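Local coordinates for putative polyphosphate kinase 2 family protein (Arthrobacter aurescens, PDB 3RHF), which probably acts as a polyphosphate kinase of the PPK2 family, transferring phosphate between polyphosphate and nucleotides, at residues A[110-114]-A[115-119]. Numbering follows the deposited sequence.
Sequences KAPTD and EEKSH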
ATOM      1  N   LYS A 110      10.203   6.241  12.399  1.00 33.04           N
ATOM      2  CA  LYS A 110      11.663   6.057  12.378  1.00 34.72           C
ATOM      3  C   LYS A 110      12.190   6.832  13.597  1.00 35.24           C
ATOM      4  O   LYS A 110      11.382   7.298  14.395  1.00 35.25           O
ATOM      5  CB  LYS A 110      12.221   6.633  11.062  1.00 35.65           C
ATOM      6  N   ALA A 111      13.505   7.009  13.754  1.00 35.55           N
ATOM      7  CA  ALA A 111      13.996   7.801  14.927  1.00 35.81           C
ATOM      8  C   ALA A 111      13.508   9.243  14.754  1.00 34.94           C
ATOM      9  O   ALA A 111      13.358   9.712  13.649  1.00 34.44           O
ATOM     10  CB  ALA A 111      15.534   7.755  15.108  1.00 34.97           C
ATOM     11  N   PRO A 112      13.242   9.933  15.848  1.00 34.76           N
ATOM     12  CA  PRO A 112      12.685  11.262  15.710  1.00 35.01           C
ATOM     13  C   PRO A 112      13.653  12.247  15.085  1.00 35.69           C
ATOM     14  O   PRO A 112      14.856  12.212  15.420  1.00 36.08           O
ATOM     15  CB  PRO A 112      12.408  11.670  17.155  1.00 34.92           C
ATOM     16  CG  PRO A 112      13.308  10.808  17.964  1.00 35.40           C
ATOM     17  CD  PRO A 112      13.352   9.523  17.253  1.00 35.56           C
ATOM     18  N   THR A 113      13.121  13.124  14.229  1.00 35.61           N
ATOM     19  CA  THR A 113      13.860  14.287  13.753  1.00 36.65           C
ATOM     20  C   THR A 113      14.026  15.320  14.866  1.00 37.25           C
ATOM     21  O   THR A 113      13.351  15.282  15.883  1.00 34.46           O
ATOM     22  CB  THR A 113      13.165  15.019  12.597  1.00 36.86           C
ATOM     23  OG1 THR A 113      12.023  15.729  13.097  1.00 37.64           O
ATOM     24  CG2 THR A 113      12.740  14.063  11.536  1.00 34.69           C
ATOM     25  N   ASP A 114      14.975  16.230  14.654  1.00 40.20           N
ATOM     26  CA  ASP A 114      15.219  17.346  15.598  1.00 42.41           C
ATOM     27  C   ASP A 114      13.906  18.142  15.827  1.00 40.96           C
ATOM     28  O   ASP A 114      13.484  18.313  16.970  1.00 39.90           O
ATOM     29  CB  ASP A 114      16.378  18.263  15.115  1.00 44.81           C
ATOM     30  CG  ASP A 114      17.814  17.608  15.284  1.00 49.76           C
ATOM     31  OD1 ASP A 114      18.079  16.827  16.254  1.00 54.97           O
ATOM     32  OD2 ASP A 114      18.691  17.928  14.434  1.00 55.87           O
ATOM     33  N   GLU A 115      13.225  18.540  14.747  1.00 39.66           N
ATOM     34  CA  GLU A 115      11.855  19.073  14.893  1.00 38.84           C
ATOM     35  C   GLU A 115      11.022  18.185  15.837  1.00 37.39           C
ATOM     36  O   GLU A 115      10.497  18.653  16.860  1.00 37.39           O
ATOM     37  CB  GLU A 115      11.152  19.226  13.549  1.00 38.65           C
ATOM     38  CG  GLU A 115       9.830  19.999  13.665  1.00 41.60           C
ATOM     39  CD  GLU A 115       9.001  20.033  12.375  1.00 46.70           C
ATOM     40  OE1 GLU A 115       9.122  19.113  11.543  1.00 49.98           O
ATOM     41  OE2 GLU A 115       8.190  20.967  12.209  1.00 50.58           O
ATOM     42  N   GLU A 116      10.945  16.898  15.546  1.00 35.66           N
ATOM     43  CA  GLU A 116      10.164  16.016  16.406  1.00 34.83           C
ATOM     44  C   GLU A 116      10.672  15.953  17.847  1.00 34.61           C
ATOM     45  O   GLU A 116       9.864  15.931  18.780  1.00 33.14           O
ATOM     46  CB  GLU A 116      10.015  14.625  15.791  1.00 34.25           C
ATOM     47  CG  GLU A 116       9.262  14.645  14.448  1.00 35.02           C
ATOM     48  CD  GLU A 116       9.307  13.306  13.673  1.00 34.67           C
ATOM     49  OE1 GLU A 116      10.074  12.392  14.010  1.00 34.10           O
ATOM     50  OE2 GLU A 116       8.562  13.172  12.698  1.00 33.14           O
ATOM     51  N   LYS A 117      11.989  15.953  18.055  1.00 35.48           N
ATOM     52  CA  LYS A 117      12.507  15.837  19.426  1.00 36.65           C
ATOM     53  C   LYS A 117      12.148  17.101  20.248  1.00 36.81           C
ATOM     54  O   LYS A 117      12.144  17.092  21.495  1.00 37.60           O
ATOM     55  CB  LYS A 117      14.034  15.603  19.461  1.00 38.14           C
ATOM     56  CG  LYS A 117      14.527  14.227  18.924  1.00 41.05           C
ATOM     57  CD  LYS A 117      15.870  13.692  19.494  1.00 45.72           C
ATOM     58  CE  LYS A 117      17.167  14.115  18.679  1.00 49.66           C
ATOM     59  NZ  LYS A 117      17.239  13.748  17.169  1.00 51.42           N
ATOM     60  N   SER A 118      11.841  18.190  19.566  1.00 35.57           N
ATOM     61  CA  SER A 118      11.609  19.423  20.282  1.00 35.91           C
ATOM     62  C   SER A 118      10.092  19.635  20.562  1.00 34.26           C
ATOM     63  O   SER A 118       9.697  20.640  21.135  1.00 32.93           O
ATOM     64  CB  SER A 118      12.303  20.583  19.537  1.00 36.15           C
ATOM     65  OG  SER A 118      11.456  21.090  18.532  1.00 37.56           O
ATOM     66  N   HIS A 119       9.265  18.651  20.186  1.00 32.71           N
ATOM     67  CA  HIS A 119       7.875  18.592  20.634  1.00 31.65           C
ATOM     68  C   HIS A 119       7.681  17.495  21.667  1.00 31.91           C
ATOM     69  O   HIS A 119       8.525  16.632  21.827  1.00 31.71           O
ATOM     70  CB  HIS A 119       6.930  18.281  19.498  1.00 30.58           C
ATOM     71  CG  HIS A 119       6.737  19.405  18.548  1.00 29.97           C
ATOM     72  ND1 HIS A 119       5.735  20.339  18.698  1.00 26.18           N
ATOM     73  CD2 HIS A 119       7.402  19.734  17.413  1.00 27.85           C
ATOM     74  CE1 HIS A 119       5.797  21.198  17.695  1.00 28.16           C
ATOM     75  NE2 HIS A 119       6.806  20.861  16.907  1.00 26.86           N
TER
HETATM   76  O   HOH W   1      11.143  10.584  12.519  1.00 29.77           O
HETATM   77  O   HOH W   2      10.546  16.796  11.244  1.00 34.73           O
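E115 meets T113 with its CB, which lies 3.6 Å from T113 OG1, while its extended chain leads outward to a water joining E115 OE1 to that same oxygen. E116 completes a capping box, a textbook helix start in which two side chains and two backbone amides exchange bonds. Its N donates to T113 OG1 at 2.9 Å in a nearly straight bond (170°), and its carboxylate answers: OE1 accepts from T113 N at 3.1 Å, met from above the carboxylate plane. T113 can cap because OG1 sits between its own N and carbonyl carbon (chi1 73°), facing the first turn. A second water ties E116 OE1 to A111 O, and R124 forms a salt bridge with this oxygen. Were E116 an alanine, T113 N would probably lose its acceptor and R124 this carboxylate mate, leaving the loop freer to shift. K117 N closes the turn on T113 O at 2.7 Å. Its side chain passes P112 at about a right angle, P112 CG 3.8 Å from K117 CG, then bends at chi3 and chi4, bringing NZ into a weak salt bridge with D114 OD1 and a weak bond to P112 O. S118 OG and N both donate to E115 O, N also weakly to D114 O. At this surface, the loop after strand 104-108, outermost in this chain's parallel sheet, enters helix 114-117, whose E115 and E116 touch W123 of helix 123-126.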